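Local coordinates for type II restriction enzyme NlaIV (Neisseria lactamica, PDB 6QM2), which recognises the double-stranded DNA sequence 5'-GGNNCC-3' and cuts it in the middle, leaving blunt ends with terminal 5'-phosphates, at residues D156-N161 / V202-A207; V195-E200 / P234-I239; P75-N80 / L89-F94. All coordinates share one frame; numbering follows the deposited sequence.

Contact 1. Residues D156-N161 / V202-A207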
loop_
_atom_site.group_PDB
_atom_site.type_symbol
_atom_site.label_atom_id
_atom_site.label_comp_id
_atom_site.label_asym_id
_atom_site.label_seq_id
_atom_site.Cartn_x
_atom_site.Cartn_y
_atom_site.Cartn_z
ATOM N N ASP A 156 -6.530 26.087 -15.385
ATOM C CA ASP A 156 -7.587 26.451 -16.311
ATOM C C ASP A 156 -8.943 26.204 -15.651
ATOM O O ASP A 156 -9.253 25.068 -15.284
ATOM C CB ASP A 156 -7.476 25.656 -17.614
ATOM C CG ASP A 156 -8.395 26.197 -18.694
ATOM O OD1 ASP A 156 -8.160 27.338 -19.148
ATOM O OD2 ASP A 156 -9.360 25.499 -19.070
ATOM N N GLY A 157 -9.731 27.271 -15.496
ATOM C CA GLY A 157 -11.117 27.182 -15.013
ATOM C C GLY A 157 -11.338 27.441 -13.529
ATOM O O GLY A 157 -12.488 27.506 -13.076
ATOM N N TRP A 158 -10.247 27.556 -12.767
ATOM C CA TRP A 158 -10.292 27.868 -11.336
ATOM C C TRP A 158 -9.133 28.784 -10.985
ATOM O O TRP A 158 -8.102 28.765 -11.661
ATOM C CB TRP A 158 -10.209 26.591 -10.498
ATOM C CG TRP A 158 -11.307 25.633 -10.787
ATOM C CD1 TRP A 158 -11.322 24.673 -11.754
ATOM C CD2 TRP A 158 -12.569 25.555 -10.121
ATOM N NE1 TRP A 158 -12.515 23.993 -11.728
ATOM C CE2 TRP A 158 -13.299 24.510 -10.732
ATOM C CE3 TRP A 158 -13.151 26.254 -9.058
ATOM C CZ2 TRP A 158 -14.582 24.150 -10.319
ATOM C CZ3 TRP A 158 -14.429 25.898 -8.647
ATOM C CH2 TRP A 158 -15.132 24.854 -9.279
ATOM N N ALA A 159 -9.294 29.567 -9.922
ATOM C CA ALA A 159 -8.261 30.520 -9.510
ATOM C C ALA A 159 -7.020 29.826 -8.952
ATOM O O ALA A 159 -5.908 30.301 -9.171
ATOM C CB ALA A 159 -8.814 31.519 -8.505
ATOM N N ILE A 160 -7.213 28.711 -8.242
ATOM C CA ILE A 160 -6.097 27.896 -7.726
ATOM C C ILE A 160 -6.140 26.492 -8.332
ATOM O O ILE A 160 -7.214 26.002 -8.692
ATOM C CB ILE A 160 -6.084 27.825 -6.169
ATOM C CG1 ILE A 160 -4.744 27.266 -5.667
ATOM C CG2 ILE A 160 -7.251 26.999 -5.622
ATOM C CD1 ILE A 160 -4.475 27.524 -4.204
ATOM N N ASN A 161 -4.968 25.863 -8.454
ATOM C CA ASN A 161 -4.860 24.508 -8.994
ATOM C C ASN A 161 -5.522 23.498 -8.070
ATOM O O ASN A 161 -5.093 23.315 -6.932
ATOM C CB ASN A 161 -3.397 24.111 -9.229
ATOM C CG ASN A 161 -3.262 22.779 -9.958
ATOM O OD1 ASN A 161 -4.099 22.426 -10.794
ATOM N ND2 ASN A 161 -2.206 22.036 -9.644
ATOM N N VAL A 202 -13.065 30.208 -3.305
ATOM C CA VAL A 202 -14.171 30.025 -2.362
ATOM C C VAL A 202 -15.506 30.347 -3.045
ATOM O O VAL A 202 -16.465 29.591 -2.912
ATOM C CB VAL A 202 -13.990 30.868 -1.064
ATOM C CG1 VAL A 202 -15.260 30.888 -0.224
ATOM C CG2 VAL A 202 -12.851 30.321 -0.213
ATOM N N TYR A 203 -15.551 31.460 -3.776
ATOM C CA TYR A 203 -16.761 31.870 -4.502
ATOM C C TYR A 203 -17.045 30.999 -5.726
ATOM O O TYR A 203 -18.205 30.657 -5.987
ATOM C CB TYR A 203 -16.663 33.337 -4.929
ATOM C CG TYR A 203 -17.860 33.813 -5.719
ATOM C CD1 TYR A 203 -19.131 33.826 -5.151
ATOM C CD2 TYR A 203 -17.727 34.235 -7.038
ATOM C CE1 TYR A 203 -20.232 34.258 -5.870
ATOM C CE2 TYR A 203 -18.824 34.670 -7.765
ATOM C CZ TYR A 203 -20.074 34.679 -7.178
ATOM O OH TYR A 203 -21.162 35.107 -7.897
ATOM N N GLN A 204 -15.988 30.672 -6.477
ATOM C CA GLN A 204 -16.089 29.812 -7.670
ATOM C C GLN A 204 -16.680 28.446 -7.344
ATOM O O GLN A 204 -17.514 27.936 -8.081
ATOM C CB GLN A 204 -14.713 29.618 -8.321
ATOM C CG GLN A 204 -14.151 30.860 -9.008
ATOM C CD GLN A 204 -12.724 30.675 -9.505
ATOM O OE1 GLN A 204 -12.048 29.702 -9.159
ATOM N NE2 GLN A 204 -12.252 31.618 -10.319
ATOM N N ASN A 205 -16.234 27.871 -6.231
ATOM C CA ASN A 205 -16.661 26.552 -5.771
ATOM C C ASN A 205 -18.071 26.637 -5.179
ATOM O O ASN A 205 -18.255 27.297 -4.164
ATOM C CB ASN A 205 -15.660 26.057 -4.718
ATOM C CG ASN A 205 -15.973 24.670 -4.187
ATOM O OD1 ASN A 205 -16.942 24.023 -4.591
ATOM N ND2 ASN A 205 -15.130 24.202 -3.274
ATOM N N PRO A 206 -19.065 25.962 -5.800
ATOM C CA PRO A 206 -20.430 25.985 -5.241
ATOM C C PRO A 206 -20.540 25.493 -3.794
ATOM O O PRO A 206 -21.398 25.970 -3.056
ATOM C CB PRO A 206 -21.218 25.055 -6.177
ATOM C CG PRO A 206 -20.456 25.059 -7.452
ATOM C CD PRO A 206 -19.013 25.182 -7.053
ATOM N N ALA A 207 -19.680 24.551 -3.405
ATOM C CA ALA A 207 -19.672 24.002 -2.048
ATOM C C ALA A 207 -19.304 25.035 -0.977
ATOM O O ALA A 207 -19.892 25.035 0.104
ATOM C CB ALA A 207 -18.730 22.807 -1.971
#
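An irregular loop, 156-161, passes the C-terminal end of helix 191-204, with the CA atoms of W158 and Q204 7.1 Å apart at the nearest point and N205 already out of helical conformation. Q204 carries the polar link. Its CG stands anti to the carbonyl carbon (chi1 -70°) and the chain runs on extended, so that OE1 reaches the loop backbone and accepts from A159 N at 2.9 Å. The donor lies in the amide plane, on a lone pair, with an N-H...O angle of 153°. A long amide side chain suits this place, since it spans to a main-chain N-H without a charge.

W158 slides past Q204 in the opposite direction, its ring plane 72° from the amide. Its broad indole suits the place because it reaches from the loop to the helix end: CZ3 lies 3.6 Å from N205 N, which sits in the ring plane at its edge. There the chain turns away through an Asx turn, in which N205 OD1 accepts from A207 N at 3.0 Å, the donor standing above the carbonyl plane. G157 takes a positive phi, at which a CB would press on the carbonyl oxygen of D156.

Contact 2. Residues V195-E200 / P234-I239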
loop_
_atom_site.group_PDB
_atom_site.type_symbol
_atom_site.label_atom_id
_atom_site.label_comp_id
_atom_site.label_asym_id
_atom_site.label_seq_id
_atom_site.Cartn_x
_atom_site.Cartn_y
_atom_site.Cartn_z
ATOM N N VAL A 195 -3.394 33.795 -1.413
ATOM C CA VAL A 195 -4.601 34.003 -0.619
ATOM C C VAL A 195 -5.710 34.595 -1.488
ATOM O O VAL A 195 -6.877 34.214 -1.337
ATOM C CB VAL A 195 -4.332 34.890 0.625
ATOM C CG1 VAL A 195 -5.630 35.245 1.350
ATOM C CG2 VAL A 195 -3.374 34.187 1.586
ATOM N N SER A 196 -5.348 35.511 -2.393
ATOM C CA SER A 196 -6.307 36.073 -3.356
ATOM C C SER A 196 -6.942 34.986 -4.216
ATOM O O SER A 196 -8.148 35.027 -4.478
ATOM C CB SER A 196 -5.651 37.117 -4.263
ATOM O OG SER A 196 -6.588 37.626 -5.201
ATOM N N ALA A 197 -6.125 34.021 -4.642
ATOM C CA ALA A 197 -6.619 32.856 -5.378
ATOM C C ALA A 197 -7.586 32.033 -4.527
ATOM O O ALA A 197 -8.663 31.664 -5.007
ATOM C CB ALA A 197 -5.464 31.990 -5.861
ATOM N N ILE A 198 -7.211 31.778 -3.268
ATOM C CA ILE A 198 -8.074 31.041 -2.330
ATOM C C ILE A 198 -9.408 31.770 -2.184
ATOM O O ILE A 198 -10.459 31.149 -2.304
ATOM C CB ILE A 198 -7.441 30.850 -0.922
ATOM C CG1 ILE A 198 -6.151 30.005 -0.974
ATOM C CG2 ILE A 198 -8.439 30.211 0.045
ATOM C CD1 ILE A 198 -6.337 28.545 -1.332
ATOM N N GLU A 199 -9.356 33.082 -1.950
ATOM C CA GLU A 199 -10.568 33.892 -1.783
ATOM C C GLU A 199 -11.545 33.697 -2.933
ATOM O O GLU A 199 -12.730 33.456 -2.711
ATOM C CB GLU A 199 -10.229 35.385 -1.665
ATOM C CG GLU A 199 -11.421 36.274 -1.314
ATOM C CD GLU A 199 -11.195 37.746 -1.624
ATOM O OE1 GLU A 199 -10.025 38.201 -1.643
ATOM O OE2 GLU A 199 -12.206 38.450 -1.843
ATOM N N GLU A 200 -11.041 33.814 -4.158
ATOM C CA GLU A 200 -11.895 33.718 -5.340
ATOM C C GLU A 200 -12.391 32.292 -5.539
ATOM O O GLU A 200 -13.574 32.082 -5.823
ATOM C CB GLU A 200 -11.167 34.227 -6.593
ATOM C CG GLU A 200 -12.059 34.422 -7.816
ATOM C CD GLU A 200 -13.261 35.312 -7.553
ATOM O OE1 GLU A 200 -13.140 36.285 -6.774
ATOM O OE2 GLU A 200 -14.334 35.033 -8.123
ATOM N N PRO A 234 -4.975 41.404 -2.706
ATOM C CA PRO A 234 -5.515 41.999 -3.938
ATOM C C PRO A 234 -6.719 41.228 -4.484
ATOM O O PRO A 234 -6.893 40.052 -4.157
ATOM C CB PRO A 234 -4.338 41.923 -4.913
ATOM C CG PRO A 234 -3.491 40.808 -4.411
ATOM C CD PRO A 234 -3.645 40.801 -2.920
ATOM N N ARG A 235 -7.550 41.899 -5.281
ATOM C CA ARG A 235 -8.645 41.225 -5.986
ATOM C C ARG A 235 -8.033 40.292 -7.024
ATOM O O ARG A 235 -7.054 40.655 -7.676
ATOM C CB ARG A 235 -9.583 42.223 -6.667
ATOM C CG ARG A 235 -10.483 43.000 -5.714
ATOM C CD ARG A 235 -11.652 43.670 -6.440
ATOM N NE ARG A 235 -11.228 44.406 -7.645
ATOM C CZ ARG A 235 -11.540 44.114 -8.919
ATOM N NH1 ARG A 235 -11.063 44.888 -9.895
ATOM N NH2 ARG A 235 -12.320 43.078 -9.250
ATOM N N TRP A 236 -8.592 39.090 -7.159
ATOM C CA TRP A 236 -8.049 38.086 -8.086
ATOM C C TRP A 236 -8.115 38.558 -9.536
ATOM O O TRP A 236 -7.181 38.328 -10.306
ATOM C CB TRP A 236 -8.779 36.749 -7.937
ATOM C CG TRP A 236 -8.317 35.698 -8.911
ATOM C CD1 TRP A 236 -9.056 35.117 -9.903
ATOM C CD2 TRP A 236 -7.011 35.118 -8.993
ATOM N NE1 TRP A 236 -8.295 34.201 -10.589
ATOM C CE2 TRP A 236 -7.034 34.182 -10.052
ATOM C CE3 TRP A 236 -5.827 35.287 -8.269
ATOM C CZ2 TRP A 236 -5.917 33.420 -10.409
ATOM C CZ3 TRP A 236 -4.709 34.527 -8.623
ATOM C CH2 TRP A 236 -4.765 33.607 -9.686
ATOM N N HIS A 237 -9.211 39.225 -9.893
ATOM C CA HIS A 237 -9.392 39.771 -11.240
ATOM C C HIS A 237 -8.222 40.660 -11.695
ATOM O O HIS A 237 -7.807 40.585 -12.849
ATOM C CB HIS A 237 -10.712 40.548 -11.326
ATOM C CG HIS A 237 -11.131 40.873 -12.726
ATOM N ND1 HIS A 237 -11.802 39.973 -13.528
ATOM C CD2 HIS A 237 -10.976 41.997 -13.466
ATOM C CE1 HIS A 237 -12.041 40.530 -14.701
ATOM N NE2 HIS A 237 -11.551 41.758 -14.691
ATOM N N GLU A 238 -7.693 41.481 -10.787
ATOM C CA GLU A 238 -6.552 42.357 -11.092
ATOM C C GLU A 238 -5.246 41.597 -11.341
ATOM O O GLU A 238 -4.478 41.977 -12.224
ATOM C CB GLU A 238 -6.331 43.393 -9.974
ATOM C CG GLU A 238 -7.453 44.416 -9.810
ATOM C CD GLU A 238 -7.704 45.249 -11.060
ATOM O OE1 GLU A 238 -8.887 45.478 -11.392
ATOM O OE2 GLU A 238 -6.725 45.666 -11.721
ATOM N N ILE A 239 -4.999 40.536 -10.572
ATOM C CA ILE A 239 -3.716 39.807 -10.629
ATOM C C ILE A 239 -3.744 38.497 -11.423
ATOM O O ILE A 239 -2.689 37.893 -11.641
ATOM C CB ILE A 239 -3.145 39.516 -9.216
ATOM C CG1 ILE A 239 -4.105 38.667 -8.366
ATOM C CG2 ILE A 239 -2.819 40.819 -8.505
ATOM C CD1 ILE A 239 -3.417 37.942 -7.230
HETATM O O HOH W 1 -9.730 37.533 -4.621
#
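The short helix 236-239, close to the C-terminus, packs against the middle of helix 191-204, with S196 and W236 as the residues of closest backbone approach. S196 has OG anti to its backbone N (chi1 179°), which directs the hydroxyl across the interface. It donates to P234 O at 2.7 Å, approaching from above the carbonyl plane rather than along a lone pair. Serine suits this spot: the hydroxyl ties down the main chain before the short helix while CB packs against I239 CD1.

W236, its CG likewise anti to the backbone N, lays its indole beside the longer helix. A197 sits over one face of the ring, CB making a CH-pi contact 4.2 Å from the six-membered ring centroid and 26° off the normal; a methyl is small enough to let the ring come down close to the helix backbone. E200 bends at chi2 and crosses W236 at about a right angle, its aliphatic CG 3.7 Å from W236 CD1. R235, at the N-cap position, forms a salt bridge with E238. Water 1 donates to S196 O at 3.0 Å and accepts a weak bond from W236 N.

Contact 3. Residues P75-N80 / L89-F94. With NA (sodium ion), chain B; K (potassium ion), chain C.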
loop_
_atom_site.group_PDB
_atom_site.type_symbol
_atom_site.label_atom_id
_atom_site.label_comp_id
_atom_site.label_asym_id
_atom_site.label_seq_id
_atom_site.Cartn_x
_atom_site.Cartn_y
_atom_site.Cartn_z
ATOM N N PRO A 75 0.299 21.148 10.282
ATOM C CA PRO A 75 1.609 20.625 9.903
ATOM C C PRO A 75 1.777 19.156 10.304
ATOM O O PRO A 75 0.818 18.533 10.764
ATOM C CB PRO A 75 2.555 21.503 10.719
ATOM C CG PRO A 75 1.799 21.752 11.985
ATOM C CD PRO A 75 0.324 21.633 11.674
ATOM N N ASP A 76 2.972 18.612 10.101
ATOM C CA ASP A 76 3.327 17.277 10.587
ATOM C C ASP A 76 4.077 17.377 11.910
ATOM O O ASP A 76 3.817 16.597 12.831
ATOM C CB ASP A 76 4.178 16.525 9.555
ATOM C CG ASP A 76 3.407 16.192 8.281
ATOM O OD1 ASP A 76 2.232 15.772 8.374
ATOM O OD2 ASP A 76 3.987 16.339 7.180
ATOM N N PHE A 77 5.008 18.326 11.997
ATOM C CA PHE A 77 5.783 18.562 13.213
ATOM C C PHE A 77 5.646 19.995 13.713
ATOM O O PHE A 77 5.603 20.940 12.921
ATOM C CB PHE A 77 7.258 18.275 12.963
ATOM C CG PHE A 77 7.537 16.871 12.514
ATOM C CD1 PHE A 77 7.365 15.805 13.392
ATOM C CD2 PHE A 77 7.984 16.611 11.223
ATOM C CE1 PHE A 77 7.627 14.506 12.989
ATOM C CE2 PHE A 77 8.249 15.313 10.816
ATOM C CZ PHE A 77 8.070 14.260 11.699
ATOM N N PHE A 78 5.578 20.134 15.036
ATOM C CA PHE A 78 5.677 21.424 15.714
ATOM C C PHE A 78 7.092 21.563 16.277
ATOM O O PHE A 78 7.420 20.921 17.272
ATOM C CB PHE A 78 4.674 21.495 16.862
ATOM C CG PHE A 78 3.242 21.390 16.435
ATOM C CD1 PHE A 78 2.533 22.524 16.062
ATOM C CD2 PHE A 78 2.586 20.168 16.438
ATOM C CE1 PHE A 78 1.198 22.443 15.684
ATOM C CE2 PHE A 78 1.250 20.077 16.063
ATOM C CZ PHE A 78 0.553 21.217 15.684
ATOM N N LEU A 79 7.926 22.396 15.654
ATOM C CA LEU A 79 9.329 22.553 16.084
ATOM C C LEU A 79 9.529 23.407 17.357
ATOM O O LEU A 79 10.638 23.459 17.899
ATOM C CB LEU A 79 10.179 23.119 14.941
ATOM C CG LEU A 79 10.198 22.291 13.654
ATOM C CD1 LEU A 79 10.961 23.026 12.559
ATOM C CD2 LEU A 79 10.802 20.914 13.906
ATOM N N ASN A 80 8.465 24.074 17.813
ATOM C CA ASN A 80 8.467 24.862 19.040
ATOM C C ASN A 80 7.348 24.328 19.943
ATOM O O ASN A 80 6.168 24.586 19.694
ATOM C CB ASN A 80 8.246 26.336 18.677
ATOM C CG ASN A 80 8.463 27.282 19.845
ATOM O OD1 ASN A 80 8.212 26.950 21.007
ATOM N ND2 ASN A 80 8.912 28.490 19.531
ATOM N N LEU A 89 6.243 22.559 10.593
ATOM C CA LEU A 89 6.901 21.804 9.521
ATOM C C LEU A 89 5.978 20.737 8.924
ATOM O O LEU A 89 5.426 19.910 9.653
ATOM C CB LEU A 89 8.166 21.141 10.066
ATOM C CG LEU A 89 9.057 20.378 9.078
ATOM C CD1 LEU A 89 9.553 21.288 7.962
ATOM C CD2 LEU A 89 10.223 19.733 9.813
ATOM N N GLU A 90 5.819 20.771 7.599
ATOM C CA GLU A 90 5.129 19.724 6.834
ATOM C C GLU A 90 6.183 18.994 5.997
ATOM O O GLU A 90 6.971 19.635 5.298
ATOM C CB GLU A 90 4.059 20.344 5.922
ATOM C CG GLU A 90 3.230 19.353 5.098
ATOM C CD GLU A 90 2.108 18.665 5.863
ATOM O OE1 GLU A 90 1.953 18.901 7.077
ATOM O OE2 GLU A 90 1.364 17.876 5.234
ATOM N N VAL A 91 6.196 17.661 6.076
ATOM C CA VAL A 91 7.079 16.837 5.248
ATOM C C VAL A 91 6.291 16.265 4.076
ATOM O O VAL A 91 5.206 15.709 4.266
ATOM C CB VAL A 91 7.701 15.671 6.038
ATOM C CG1 VAL A 91 8.636 14.850 5.147
ATOM C CG2 VAL A 91 8.444 16.199 7.254
ATOM N N LYS A 92 6.858 16.405 2.876
ATOM C CA LYS A 92 6.281 15.878 1.640
ATOM C C LYS A 92 7.328 15.092 0.862
ATOM O O LYS A 92 8.518 15.413 0.897
ATOM C CB LYS A 92 5.747 17.020 0.767
ATOM C CG LYS A 92 4.551 17.758 1.348
ATOM C CD LYS A 92 3.395 16.807 1.581
ATOM C CE LYS A 92 2.075 17.522 1.766
ATOM N NZ LYS A 92 0.989 16.509 1.744
ATOM N N ALA A 93 6.871 14.054 0.166
ATOM C CA ALA A 93 7.746 13.217 -0.646
ATOM C C ALA A 93 7.051 12.823 -1.941
ATOM O O ALA A 93 5.850 12.532 -1.951
ATOM C CB ALA A 93 8.162 11.982 0.131
ATOM N N PHE A 94 7.816 12.836 -3.031
ATOM C CA PHE A 94 7.337 12.373 -4.328
ATOM C C PHE A 94 8.480 11.760 -5.129
ATOM O O PHE A 94 9.641 12.150 -4.970
ATOM C CB PHE A 94 6.676 13.519 -5.109
ATOM C CG PHE A 94 7.640 14.568 -5.605
ATOM C CD1 PHE A 94 8.173 15.508 -4.736
ATOM C CD2 PHE A 94 8.003 14.625 -6.948
ATOM C CE1 PHE A 94 9.055 16.482 -5.190
ATOM C CE2 PHE A 94 8.883 15.594 -7.409
ATOM C CZ PHE A 94 9.411 16.525 -6.528
HETATM NA NA NA B . -1.480 17.619 10.509
HETATM K K K C . -1.789 17.360 4.370
HETATM O O HOH W 2 2.863 15.120 5.134
HETATM O O HOH W 3 -0.226 16.929 7.402
HETATM O O HOH W 4 -0.036 15.584 10.153
HETATM O O HOH W 5 -3.910 16.413 2.280
#
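L89 opens the segment, paired with F77 in an antiparallel, hydrogen-bonded pair. L89 N donates to F77 O at 2.9 Å, and L89 O accepts from both F77 N and D76 N, the doubled grip of a classic beta bulge in the hairpin of strands 77-78 and 88-95. The L89 side chain lies alongside F77, pointing the same way; apolar L89 and V91 suit this buried face, packed by L54 of helix 44-60.

E90 has CG anti to its backbone N and its chain bent at chi2 (79°), which brings its carboxylate over that of D76. The two groups are stacked with planes 22° apart, and D76 OD2 lies 3.3 Å from E90 OE1; such crowding would tend to raise a pKa. By sequence, these residues and K92 match the PD...EXK signature of the PD-(D/E)XK nucleases, in which D76, E90 and K92 would probably be the catalytic residues. A potassium ion lies 3.3 Å from E90 OE2, and water 3 lies 2.9 Å from both D76 OD1 and E90 OE2.

V91 N donates at 2.8 Å to D76 OD2, which accepts on its anti lone pair, while V91 CG2 meets the edge of the F77 ring. K92 bends at chi2, its NZ 3.8 Å from E90 OE2 in a long salt bridge. P75, after a cis peptide, binds sodium through O at 2.5 Å with S68, N70 and M73.

In the fold
Contacts 1 and 2 are neighbours on helix 191-204, their centres 11 Å apart and their segments alternating along the chain. They touch directly: A159 O lies 3.4 Å from W236 CZ2, and I160 CD1 packs 3.6 Å from I198 CD1, so the loop 156-161 and the short helix 236-239 lean on the same helix and on each other. Contact 3 closes earlier in the chain and lies apart, its centre 27 Å from each of the others and its nearest atoms about 13 Å from contact 1 and 14 Å from contact 2. Centred about 8 Å from the centre of the chain, it holds the presumed nuclease site and the bound ions; the other pair is packing remote from that site.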